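Local coordinates for protein heme oxygenase (Leptospira interrogans, PDB 5KZL) that probably oxidises haem with molecular oxygen and supplied electrons to biliverdin, free iron and carbon monoxide, as heme oxygenases do, at residues S104-Y110 / N205-E211; Y53-M58 / Y110-R115; Y44-E49 / D88-Y93. The protein carries 1 engineered substitution. One frame throughout, in Å; residues are numbered along the deposited sequence. Where two conformers were deposited one is given.

Contact 1: S104-Y110 / N205-E211. With HEM (protoporphyrin IX containing Fe), chain B.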
loop_
_atom_site.group_PDB
_atom_site.type_symbol
_atom_site.label_atom_id
_atom_site.label_comp_id
_atom_site.label_asym_id
_atom_site.label_seq_id
_atom_site.Cartn_x
_atom_site.Cartn_y
_atom_site.Cartn_z
ATOM N N SER A 104 -2.365 5.279 15.149
ATOM C CA SER A 104 -3.766 5.599 15.396
ATOM C C SER A 104 -4.574 4.293 15.593
ATOM O O SER A 104 -4.075 3.208 15.265
ATOM C CB SER A 104 -4.332 6.367 14.208
ATOM O OG SER A 104 -4.579 5.486 13.121
ATOM N N VAL A 105 -5.820 4.404 16.108
ATOM C CA VAL A 105 -6.740 3.279 16.304
ATOM C C VAL A 105 -6.902 2.449 14.987
ATOM O O VAL A 105 -6.704 1.228 14.997
ATOM C CB VAL A 105 -8.104 3.778 16.884
ATOM C CG1 VAL A 105 -9.199 2.717 16.764
ATOM C CG2 VAL A 105 -7.945 4.212 18.340
ATOM N N ALA A 106 -7.244 3.117 13.870
ATOM C CA ALA A 106 -7.443 2.447 12.578
ATOM C C ALA A 106 -6.143 1.840 12.062
ATOM O O ALA A 106 -6.197 0.789 11.436
ATOM C CB ALA A 106 -8.012 3.409 11.551
ATOM N N THR A 107 -4.977 2.477 12.360
ATOM C CA THR A 107 -3.664 1.968 11.953
ATOM C C THR A 107 -3.378 0.659 12.719
ATOM O O THR A 107 -2.944 -0.319 12.115
ATOM C CB THR A 107 -2.574 3.031 12.138
ATOM O OG1 THR A 107 -2.878 4.147 11.297
ATOM C CG2 THR A 107 -1.171 2.505 11.796
ATOM N N GLN A 108 -3.645 0.650 14.031
ATOM C CA GLN A 108 -3.476 -0.527 14.904
ATOM C C GLN A 108 -4.314 -1.737 14.459
ATOM O O GLN A 108 -3.841 -2.874 14.534
ATOM C CB GLN A 108 -3.833 -0.155 16.361
ATOM C CG GLN A 108 -2.772 0.684 17.060
ATOM C CD GLN A 108 -3.248 1.078 18.437
ATOM O OE1 GLN A 108 -3.736 0.244 19.205
ATOM N NE2 GLN A 108 -3.152 2.364 18.771
ATOM N N ASP A 109 -5.557 -1.496 14.016
ATOM C CA ASP A 109 -6.426 -2.570 13.567
ATOM C C ASP A 109 -5.927 -3.157 12.260
ATOM O O ASP A 109 -6.022 -4.370 12.053
ATOM C CB ASP A 109 -7.863 -2.083 13.456
ATOM C CG ASP A 109 -8.486 -1.745 14.810
ATOM O OD1 ASP A 109 -7.922 -2.171 15.860
ATOM O OD2 ASP A 109 -9.532 -1.088 14.825
ATOM N N TYR A 110 -5.354 -2.297 11.406
ATOM C CA TYR A 110 -4.791 -2.681 10.110
ATOM C C TYR A 110 -3.546 -3.544 10.361
ATOM O O TYR A 110 -3.500 -4.663 9.863
ATOM C CB TYR A 110 -4.480 -1.410 9.274
ATOM C CG TYR A 110 -4.221 -1.571 7.781
ATOM C CD1 TYR A 110 -3.798 -2.791 7.245
ATOM C CD2 TYR A 110 -4.313 -0.480 6.919
ATOM C CE1 TYR A 110 -3.503 -2.923 5.884
ATOM C CE2 TYR A 110 -4.019 -0.601 5.562
ATOM C CZ TYR A 110 -3.630 -1.827 5.047
ATOM O OH TYR A 110 -3.278 -1.924 3.721
ATOM N N ASN A 205 -7.921 0.487 4.530
ATOM C CA ASN A 205 -7.391 1.750 4.000
ATOM C C ASN A 205 -8.412 2.867 4.144
ATOM O O ASN A 205 -8.038 3.964 4.540
ATOM C CB ASN A 205 -6.951 1.588 2.541
ATOM C CG ASN A 205 -5.575 0.999 2.480
ATOM O OD1 ASN A 205 -4.585 1.727 2.544
ATOM N ND2 ASN A 205 -5.475 -0.329 2.570
ATOM N N GLN A 206 -9.717 2.585 3.868
ATOM C CA GLN A 206 -10.799 3.569 4.060
ATOM C C GLN A 206 -10.840 3.988 5.540
ATOM O O GLN A 206 -11.064 5.161 5.835
ATOM C CB GLN A 206 -12.167 2.985 3.661
ATOM C CG GLN A 206 -12.282 2.612 2.188
ATOM C CD GLN A 206 -13.664 2.147 1.766
ATOM O OE1 GLN A 206 -14.690 2.734 2.136
ATOM N NE2 GLN A 206 -13.716 1.116 0.914
ATOM N N GLY A 207 -10.593 3.026 6.435
ATOM C CA GLY A 207 -10.547 3.239 7.881
ATOM C C GLY A 207 -9.481 4.229 8.313
ATOM O O GLY A 207 -9.764 5.153 9.081
ATOM N N ILE A 208 -8.256 4.085 7.793
ATOM C CA ILE A 208 -7.178 5.026 8.127
ATOM C C ILE A 208 -7.448 6.401 7.482
ATOM O O ILE A 208 -7.208 7.416 8.127
ATOM C CB ILE A 208 -5.732 4.491 7.864
ATOM C CG1 ILE A 208 -5.488 4.151 6.395
ATOM C CG2 ILE A 208 -5.395 3.307 8.785
ATOM C CD1 ILE A 208 -4.060 3.647 6.039
ATOM N N PHE A 209 -8.027 6.439 6.259
ATOM C CA PHE A 209 -8.356 7.703 5.589
ATOM C C PHE A 209 -9.460 8.470 6.322
ATOM O O PHE A 209 -9.429 9.719 6.346
ATOM C CB PHE A 209 -8.688 7.514 4.096
ATOM C CG PHE A 209 -7.598 6.937 3.207
ATOM C CD1 PHE A 209 -6.251 7.092 3.528
ATOM C CD2 PHE A 209 -7.920 6.258 2.042
ATOM C CE1 PHE A 209 -5.251 6.551 2.711
ATOM C CE2 PHE A 209 -6.919 5.735 1.215
ATOM C CZ PHE A 209 -5.595 5.880 1.557
ATOM N N SER A 210 -10.408 7.709 6.940
ATOM C CA SER A 210 -11.551 8.222 7.715
ATOM C C SER A 210 -11.100 9.059 8.905
ATOM O O SER A 210 -11.851 9.902 9.383
ATOM C CB SER A 210 -12.419 7.066 8.215
ATOM O OG SER A 210 -12.014 6.600 9.493
ATOM N N GLU A 211 -9.892 8.796 9.413
ATOM C CA GLU A 211 -9.360 9.498 10.582
ATOM C C GLU A 211 -8.810 10.881 10.308
ATOM O O GLU A 211 -8.665 11.670 11.244
ATOM C CB GLU A 211 -8.255 8.671 11.214
ATOM C CG GLU A 211 -8.751 7.456 11.954
ATOM C CD GLU A 211 -7.630 6.607 12.507
ATOM O OE1 GLU A 211 -6.571 6.525 11.841
ATOM O OE2 GLU A 211 -7.845 5.946 13.548
HETATM C CHA HEM B . -4.888 1.229 -9.919
HETATM C CHB HEM B . -5.239 0.566 -5.237
HETATM C CHC HEM B . -6.395 5.182 -4.775
HETATM C CHD HEM B . -5.158 5.931 -9.218
HETATM C C1A HEM B . -4.878 0.668 -8.689
HETATM C C2A HEM B . -4.694 -0.735 -8.459
HETATM C C3A HEM B . -4.822 -0.914 -7.147
HETATM C C4A HEM B . -5.051 0.331 -6.563
HETATM C CMA HEM B . -4.688 -2.183 -6.400
HETATM C CAA HEM B . -4.408 -1.807 -9.480
HETATM C CBA HEM B . -5.671 -2.270 -10.241
HETATM C CGA HEM B . -5.350 -3.421 -11.100
HETATM O O1A HEM B . -5.877 -4.476 -10.923
HETATM O O2A HEM B . -4.525 -3.263 -11.985
HETATM C C1B HEM B . -5.614 1.777 -4.679
HETATM C C2B HEM B . -5.965 1.948 -3.277
HETATM C C3B HEM B . -6.289 3.252 -3.174
HETATM C C4B HEM B . -6.142 3.853 -4.508
HETATM C CMB HEM B . -5.934 0.940 -2.180
HETATM C CAB HEM B . -6.716 4.000 -2.060
HETATM C CBB HEM B . -7.063 3.324 -1.088
HETATM C C1C HEM B . -6.029 5.863 -5.880
HETATM C C2C HEM B . -5.885 7.274 -5.997
HETATM C C3C HEM B . -5.519 7.470 -7.276
HETATM C C4C HEM B . -5.409 6.185 -7.919
HETATM C CMC HEM B . -6.095 8.316 -4.899
HETATM C CAC HEM B . -5.277 8.770 -7.859
HETATM C CBC HEM B . -4.577 8.884 -8.912
HETATM C C1D HEM B . -5.086 4.683 -9.803
HETATM C C2D HEM B . -4.871 4.485 -11.259
HETATM C C3D HEM B . -4.764 3.192 -11.436
HETATM C C4D HEM B . -4.937 2.585 -10.108
HETATM C CMD HEM B . -4.724 5.548 -12.291
HETATM C CAD HEM B . -4.574 2.502 -12.759
HETATM C CBD HEM B . -3.196 2.598 -13.298
HETATM C CGD HEM B . -3.022 1.886 -14.600
HETATM O O1D HEM B . -3.799 1.091 -14.971
HETATM O O2D HEM B . -2.048 2.144 -15.240
HETATM N NA HEM B . -5.120 1.237 -7.503
HETATM N NB HEM B . -5.794 2.908 -5.269
HETATM N NC HEM B . -5.751 5.293 -7.030
HETATM N ND HEM B . -5.106 3.520 -9.189
HETATM FE FE HEM B . -5.453 3.238 -7.298
HETATM O O HOH W 1 -3.260 3.674 -6.863
#

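Contact 2: Y53-M58 / Y110-R115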
loop_
_atom_site.group_PDB
_atom_site.type_symbol
_atom_site.label_atom_id
_atom_site.label_comp_id
_atom_site.label_asym_id
_atom_site.label_seq_id
_atom_site.Cartn_x
_atom_site.Cartn_y
_atom_site.Cartn_z
ATOM N N TYR A 53 3.451 2.638 9.647
ATOM C CA TYR A 53 3.170 1.470 10.489
ATOM C C TYR A 53 2.650 0.280 9.670
ATOM O O TYR A 53 3.024 -0.872 9.906
ATOM C CB TYR A 53 2.242 1.863 11.654
ATOM C CG TYR A 53 2.929 2.782 12.634
ATOM C CD1 TYR A 53 4.056 2.363 13.338
ATOM C CD2 TYR A 53 2.482 4.089 12.829
ATOM C CE1 TYR A 53 4.719 3.215 14.217
ATOM C CE2 TYR A 53 3.151 4.960 13.692
ATOM C CZ TYR A 53 4.250 4.503 14.410
ATOM O OH TYR A 53 4.922 5.307 15.305
ATOM N N VAL A 54 1.817 0.574 8.676
ATOM C CA VAL A 54 1.226 -0.466 7.822
ATOM C C VAL A 54 2.309 -1.183 7.022
ATOM O O VAL A 54 2.401 -2.414 7.076
ATOM C CB VAL A 54 0.131 0.162 6.917
ATOM C CG1 VAL A 54 -0.277 -0.787 5.787
ATOM C CG2 VAL A 54 -1.079 0.597 7.749
ATOM N N TYR A 55 3.123 -0.419 6.279
ATOM C CA TYR A 55 4.189 -1.011 5.467
ATOM C C TYR A 55 5.278 -1.658 6.309
ATOM O O TYR A 55 5.796 -2.673 5.887
ATOM C CB TYR A 55 4.760 0.016 4.486
ATOM C CG TYR A 55 3.829 0.320 3.332
ATOM C CD1 TYR A 55 3.871 -0.432 2.164
ATOM C CD2 TYR A 55 2.919 1.370 3.402
ATOM C CE1 TYR A 55 3.034 -0.143 1.084
ATOM C CE2 TYR A 55 2.088 1.683 2.320
ATOM C CZ TYR A 55 2.149 0.917 1.169
ATOM O OH TYR A 55 1.337 1.205 0.111
ATOM N N GLU A 56 5.622 -1.102 7.485
ATOM C CA GLU A 56 6.609 -1.721 8.381
ATOM C C GLU A 56 6.151 -3.139 8.723
ATOM O O GLU A 56 6.943 -4.075 8.614
ATOM C CB GLU A 56 6.785 -0.893 9.662
ATOM C CG GLU A 56 7.585 -1.594 10.750
ATOM C CD GLU A 56 7.716 -0.781 12.020
ATOM O OE1 GLU A 56 6.675 -0.421 12.618
ATOM O OE2 GLU A 56 8.869 -0.497 12.414
ATOM N N SER A 57 4.875 -3.299 9.113
ATOM C CA SER A 57 4.282 -4.601 9.459
ATOM C C SER A 57 4.193 -5.513 8.232
ATOM O O SER A 57 4.641 -6.662 8.293
ATOM C CB SER A 57 2.898 -4.420 10.065
ATOM O OG SER A 57 2.412 -5.695 10.466
ATOM N N MET A 58 3.624 -4.994 7.108
ATOM C CA MET A 58 3.512 -5.797 5.900
ATOM C C MET A 58 4.874 -6.328 5.453
ATOM O O MET A 58 4.965 -7.521 5.143
ATOM C CB MET A 58 2.779 -5.020 4.800
ATOM C CG MET A 58 2.591 -5.820 3.532
ATOM S SD MET A 58 1.437 -5.074 2.374
ATOM C CE MET A 58 2.285 -3.625 1.953
ATOM N N TYR A 110 -5.354 -2.297 11.406
ATOM C CA TYR A 110 -4.791 -2.681 10.110
ATOM C C TYR A 110 -3.546 -3.544 10.361
ATOM O O TYR A 110 -3.500 -4.663 9.863
ATOM C CB TYR A 110 -4.480 -1.410 9.274
ATOM C CG TYR A 110 -4.221 -1.571 7.781
ATOM C CD1 TYR A 110 -3.798 -2.791 7.245
ATOM C CD2 TYR A 110 -4.313 -0.480 6.919
ATOM C CE1 TYR A 110 -3.503 -2.923 5.884
ATOM C CE2 TYR A 110 -4.019 -0.601 5.562
ATOM C CZ TYR A 110 -3.630 -1.827 5.047
ATOM O OH TYR A 110 -3.278 -1.924 3.721
ATOM N N VAL A 111 -2.610 -3.086 11.209
ATOM C CA VAL A 111 -1.388 -3.823 11.583
ATOM C C VAL A 111 -1.754 -5.189 12.223
ATOM O O VAL A 111 -1.147 -6.216 11.910
ATOM C CB VAL A 111 -0.471 -2.919 12.481
ATOM C CG1 VAL A 111 0.654 -3.717 13.154
ATOM C CG2 VAL A 111 0.108 -1.749 11.686
ATOM N N GLN A 112 -2.770 -5.209 13.091
ATOM C CA GLN A 112 -3.229 -6.450 13.700
ATOM C C GLN A 112 -3.688 -7.427 12.611
ATOM O O GLN A 112 -3.377 -8.615 12.683
ATOM C CB GLN A 112 -4.394 -6.172 14.658
ATOM C CG GLN A 112 -5.061 -7.437 15.194
ATOM C CD GLN A 112 -4.278 -8.138 16.286
ATOM O OE1 GLN A 112 -3.067 -7.945 16.471
ATOM N NE2 GLN A 112 -4.967 -8.975 17.041
ATOM N N ARG A 113 -4.435 -6.925 11.622
ATOM C CA ARG A 113 -4.907 -7.774 10.545
ATOM C C ARG A 113 -3.737 -8.386 9.819
ATOM O O ARG A 113 -3.738 -9.597 9.621
ATOM C CB ARG A 113 -5.847 -7.046 9.572
ATOM C CG ARG A 113 -6.326 -7.927 8.421
ATOM C CD ARG A 113 -7.315 -8.953 8.893
ATOM N NE ARG A 113 -8.031 -9.605 7.797
ATOM C CZ ARG A 113 -9.303 -9.971 7.884
ATOM N NH1 ARG A 113 -9.992 -9.746 8.997
ATOM N NH2 ARG A 113 -9.900 -10.561 6.857
ATOM N N ILE A 114 -2.712 -7.569 9.498
ATOM C CA ILE A 114 -1.517 -8.041 8.796
ATOM C C ILE A 114 -0.807 -9.141 9.592
ATOM O O ILE A 114 -0.418 -10.178 9.034
ATOM C CB ILE A 114 -0.570 -6.849 8.471
ATOM C CG1 ILE A 114 -1.199 -5.885 7.463
ATOM C CG2 ILE A 114 0.820 -7.347 7.978
ATOM C CD1 ILE A 114 -0.595 -4.432 7.537
ATOM N N ARG A 115 -0.600 -8.885 10.875
ATOM C CA ARG A 115 0.087 -9.819 11.761
ATOM C C ARG A 115 -0.630 -11.153 11.876
ATOM O O ARG A 115 0.008 -12.185 11.735
ATOM C CB ARG A 115 0.296 -9.189 13.137
ATOM C CG ARG A 115 1.322 -8.084 13.064
ATOM C CD ARG A 115 1.404 -7.301 14.346
ATOM N NE ARG A 115 2.551 -6.381 14.309
ATOM C CZ ARG A 115 2.831 -5.502 15.266
ATOM N NH1 ARG A 115 2.023 -5.370 16.310
ATOM N NH2 ARG A 115 3.892 -4.712 15.162
HETATM O O HOH W 2 4.364 -6.977 11.960
#

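Contact 3: Y44-E49 / D88-Y93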
loop_
_atom_site.group_PDB
_atom_site.type_symbol
_atom_site.label_atom_id
_atom_site.label_comp_id
_atom_site.label_asym_id
_atom_site.label_seq_id
_atom_site.Cartn_x
_atom_site.Cartn_y
_atom_site.Cartn_z
ATOM N N TYR A 44 -1.419 15.604 5.843
ATOM C CA TYR A 44 -0.633 14.768 4.948
ATOM C C TYR A 44 0.420 13.944 5.716
ATOM O O TYR A 44 0.600 12.752 5.443
ATOM C CB TYR A 44 0.013 15.608 3.826
ATOM C CG TYR A 44 0.703 14.719 2.815
ATOM C CD1 TYR A 44 -0.034 13.960 1.906
ATOM C CD2 TYR A 44 2.091 14.632 2.767
ATOM C CE1 TYR A 44 0.594 13.130 0.982
ATOM C CE2 TYR A 44 2.730 13.788 1.858
ATOM C CZ TYR A 44 1.975 13.045 0.964
ATOM O OH TYR A 44 2.593 12.198 0.079
ATOM N N ALA A 45 1.126 14.593 6.662
ATOM C CA ALA A 45 2.151 13.936 7.484
ATOM C C ALA A 45 1.555 12.788 8.343
ATOM O O ALA A 45 2.174 11.718 8.414
ATOM C CB ALA A 45 2.870 14.968 8.342
ATOM N N ARG A 46 0.348 12.994 8.946
ATOM C CA ARG A 46 -0.347 11.975 9.742
ATOM C C ARG A 46 -0.734 10.800 8.839
ATOM O O ARG A 46 -0.642 9.642 9.261
ATOM C CB ARG A 46 -1.575 12.568 10.472
ATOM C CG ARG A 46 -1.195 13.648 11.494
ATOM C CD ARG A 46 -2.363 14.102 12.362
ATOM N NE ARG A 46 -3.276 15.010 11.666
ATOM C CZ ARG A 46 -3.104 16.326 11.581
ATOM N NH1 ARG A 46 -2.035 16.898 12.118
ATOM N NH2 ARG A 46 -3.992 17.076 10.945
ATOM N N HIS A 47 -1.103 11.097 7.581
ATOM C CA HIS A 47 -1.441 10.107 6.573
ATOM C C HIS A 47 -0.182 9.227 6.308
ATOM O O HIS A 47 -0.298 7.996 6.312
ATOM C CB HIS A 47 -1.962 10.857 5.335
ATOM C CG HIS A 47 -1.673 10.227 4.017
ATOM N ND1 HIS A 47 -2.543 9.315 3.455
ATOM C CD2 HIS A 47 -0.671 10.477 3.140
ATOM C CE1 HIS A 47 -2.032 9.017 2.266
ATOM N NE2 HIS A 47 -0.888 9.662 2.052
ATOM N N LEU A 48 1.025 9.847 6.175
ATOM C CA LEU A 48 2.282 9.087 6.019
ATOM C C LEU A 48 2.610 8.261 7.263
ATOM O O LEU A 48 3.178 7.186 7.120
ATOM C CB LEU A 48 3.512 9.980 5.667
ATOM C CG LEU A 48 3.440 10.820 4.385
ATOM C CD1 LEU A 48 4.576 11.832 4.330
ATOM C CD2 LEU A 48 3.406 9.958 3.125
ATOM N N GLU A 49 2.255 8.745 8.466
ATOM C CA GLU A 49 2.528 7.993 9.698
ATOM C C GLU A 49 1.774 6.699 9.702
ATOM O O GLU A 49 2.356 5.680 10.046
ATOM C CB GLU A 49 2.123 8.782 10.928
ATOM C CG GLU A 49 3.016 9.975 11.160
ATOM C CD GLU A 49 2.567 10.814 12.329
ATOM O OE1 GLU A 49 1.448 10.597 12.841
ATOM O OE2 GLU A 49 3.353 11.682 12.751
ATOM N N ASP A 88 10.274 10.540 3.761
ATOM C CA ASP A 88 9.256 11.591 3.621
ATOM C C ASP A 88 8.877 12.133 4.994
ATOM O O ASP A 88 8.748 13.340 5.137
ATOM C CB ASP A 88 8.005 11.079 2.872
ATOM C CG ASP A 88 8.279 10.760 1.415
ATOM O OD1 ASP A 88 9.334 11.200 0.893
ATOM O OD2 ASP A 88 7.442 10.087 0.796
ATOM N N LEU A 89 8.764 11.256 6.012
ATOM C CA LEU A 89 8.454 11.693 7.376
ATOM C C LEU A 89 9.535 12.636 7.926
ATOM O O LEU A 89 9.219 13.655 8.534
ATOM C CB LEU A 89 8.191 10.516 8.308
ATOM C CG LEU A 89 6.831 9.852 8.101
ATOM C CD1 LEU A 89 6.838 8.464 8.662
ATOM C CD2 LEU A 89 5.712 10.698 8.739
ATOM N N GLN A 90 10.818 12.331 7.653
ATOM C CA GLN A 90 11.892 13.228 8.061
ATOM C C GLN A 90 11.746 14.594 7.329
ATOM O O GLN A 90 11.985 15.626 7.949
ATOM C CB GLN A 90 13.266 12.582 7.769
ATOM C CG GLN A 90 14.493 13.365 8.313
ATOM C CD GLN A 90 14.866 14.579 7.471
ATOM O OE1 GLN A 90 14.914 14.527 6.233
ATOM N NE2 GLN A 90 15.103 15.722 8.123
ATOM N N PHE A 91 11.363 14.602 6.029
ATOM C CA PHE A 91 11.206 15.877 5.316
ATOM C C PHE A 91 10.119 16.746 5.988
ATOM O O PHE A 91 10.326 17.945 6.202
ATOM C CB PHE A 91 10.897 15.678 3.815
ATOM C CG PHE A 91 10.505 16.978 3.135
ATOM C CD1 PHE A 91 11.473 17.913 2.774
ATOM C CD2 PHE A 91 9.168 17.304 2.943
ATOM C CE1 PHE A 91 11.106 19.133 2.196
ATOM C CE2 PHE A 91 8.799 18.534 2.398
ATOM C CZ PHE A 91 9.769 19.440 2.026
ATOM N N PHE A 92 8.956 16.147 6.283
ATOM C CA PHE A 92 7.852 16.895 6.885
ATOM C C PHE A 92 8.070 17.283 8.364
ATOM O O PHE A 92 7.688 18.387 8.775
ATOM C CB PHE A 92 6.519 16.152 6.705
ATOM C CG PHE A 92 6.101 16.181 5.257
ATOM C CD1 PHE A 92 5.622 17.347 4.679
ATOM C CD2 PHE A 92 6.265 15.058 4.445
ATOM C CE1 PHE A 92 5.305 17.395 3.316
ATOM C CE2 PHE A 92 5.949 15.105 3.088
ATOM C CZ PHE A 92 5.460 16.270 2.533
ATOM N N TYR A 93 8.653 16.381 9.157
ATOM C CA TYR A 93 8.814 16.632 10.591
ATOM C C TYR A 93 10.163 17.209 11.038
ATOM O O TYR A 93 10.257 17.687 12.179
ATOM C CB TYR A 93 8.536 15.356 11.370
ATOM C CG TYR A 93 7.065 15.027 11.466
ATOM C CD1 TYR A 93 6.245 15.667 12.395
ATOM C CD2 TYR A 93 6.497 14.046 10.662
ATOM C CE1 TYR A 93 4.892 15.360 12.497
ATOM C CE2 TYR A 93 5.141 13.718 10.769
ATOM C CZ TYR A 93 4.343 14.382 11.686
ATOM O OH TYR A 93 3.003 14.091 11.801
HETATM O O HOH W 3 5.145 11.808 0.515
#

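Contact 1: S104-Y110 / N205-E211
E211 reaches across to S104 and A106 and holds the first turn of helix 105-120 with both carboxylate oxygens. OE1 takes the S104 hydroxyl, with OG at 2.6 Å from E211 OE1, while the backbone N of A106 donates to E211 OE2 over 2.9 Å on a fairly straight path (164°). Both donors arrive on the syn side, the serine closer to the carboxylate plane than the amide. The glutamate chain runs extended beyond CG, which carries its end over to the helix start. S104 is the N-cap: its OG also accepts from T107 N, so the cap hydroxyl links the glutamate to the opening turn. A negative group beside this helix start would probably be steadied by the helix dipole.

A third hydrogen bond lies at the other end, where N205 ND2 donates to Y110 OH over 2.9 Å. The oxygen is tilted out of the amide plane, and ring and amide planes stand 79° apart. N205 OD1 accepts from R132 and ND2 also reaches V201 O, which fixes the rotation of the amide.

Close packing fills the middle. A106 CB lies 3.5 Å from G207 O, G207 adding no side chain where the helices face each other, and makes an apolar contact with I208 CG2 at 3.8 Å. I208 CD1 meets the edge of the Y110 ring, near its plane. On the same turn F209 turns to the haem, its CE2 3.3 Å from HEM CBB.

The two helices run nearly antiparallel, at 163°, with axes 8.5 Å apart. Helix 41-64 adjoins both, touching T107 through A50 and Y53 and N205 through F51. The end of helix 188-210 has the haem against F209 and helix 105-120, through A106, against G207 and I208.

Contact 2: Y53-M58 / Y110-R115
Helices 41-64 and 105-120 run side by side in the same direction here, 9° apart with axes 9.2 Å from each other, V54 opposite V111 and M58 opposite I114. V54 lies over one face of the Y110 ring: CG1 makes a CH-pi contact 3.8 Å from the centroid of the Y110 ring, and CG2 approaches Y110 CD2 at 3.5 Å. With V54 CG1 anti to the backbone N (chi1 166°), both methyls can rest on the ring.

One turn on, I114 places CD1 beside V54 O and CG2 against M58 CA and S57 OG, the distance from I114 CG2 to S57 OG being 3.4 Å. V111 sends CG2 over Y53 O at 3.5 Å and CG1 to S57. Its CG1 also lies over the face of the R115 guanidinium, within the same helix.

The polar link is indirect: a water accepts from both S57 OG (2.8 Å) and R115 NE (3.0 Å), sitting in the guanidinium plane at its edge. No direct hydrogen bond crosses the contact; the rest is van der Waals packing. This buried contact joins helices 41-64 and 105-120 of the all-helical heme oxygenase fold, with helix 125-151 alongside, its H128 against M58 and I114.

Contact 3: Y44-E49 / D88-Y93
D88 faces L48 and Y44: its CB lies 3.8 Å from L48 CD1, while its carboxylate reaches Y44 through a water. The water accepts from Y44 OH (2.6 Å) and donates to D88 OD2 (2.9 Å). D88 is also held from outside by the backbone N atoms of S160 and F161, and Y44 OH by Y162 OH, so the bridge joins two groups already tied to the 160-162 region.

L89 follows with CD2 as the touching methyl, lodged between A45 O, L48 CB and E49 CG.

F92 packs against three residues one after another. Its CB meets A45 CB, L48 CD1 comes obliquely to its ring at 3.6 Å from F92 CD2, and Y44 points its edge at the ring face in an offset edge-to-face pair, with centroids 5.4 Å apart and planes at 67°. The Y44 ring is brought to F92 by its CG lying anti to the backbone N.

Y93 ends the helix and lays its ring beside A45 CB, which is 3.6 Å from Y93 CE2. Its OH comes within 2.6 Å of E49 OE2, the carboxylate only 12° from the ring plane. W96 NE1 donates to the same E49 oxygen, and the Y93 ring also meets those of W96 and H101.

The helices are roughly antiparallel at 151°, their axes 10.0 Å apart. Helix 125-151 closes one flank through L151, against Y44 and F92; the W96 and H101 rings after helix 82-93 adjoin Y93 on another.

In the fold
Contacts 1 and 2 share Y110, and their centres are about 11 Å apart; T107 CG2 also packs on Y53 CB at 3.5 Å. Helix 41-64 carries contact 3 on its earlier turns and contact 2 further along, their centres about 18 Å apart. Contacts 1 and 3 touch where F209 CE1 approaches H47 ND1 at 3.9 Å. F209 is the pocket residue among them; the side chains of Y110 and Y44 are about 7 and 10 Å from the haem. The three contacts thus link four helices, with the end of helix 188-210 against the cofactor, where a water sits on the iron at 2.3 Å between water O and FE.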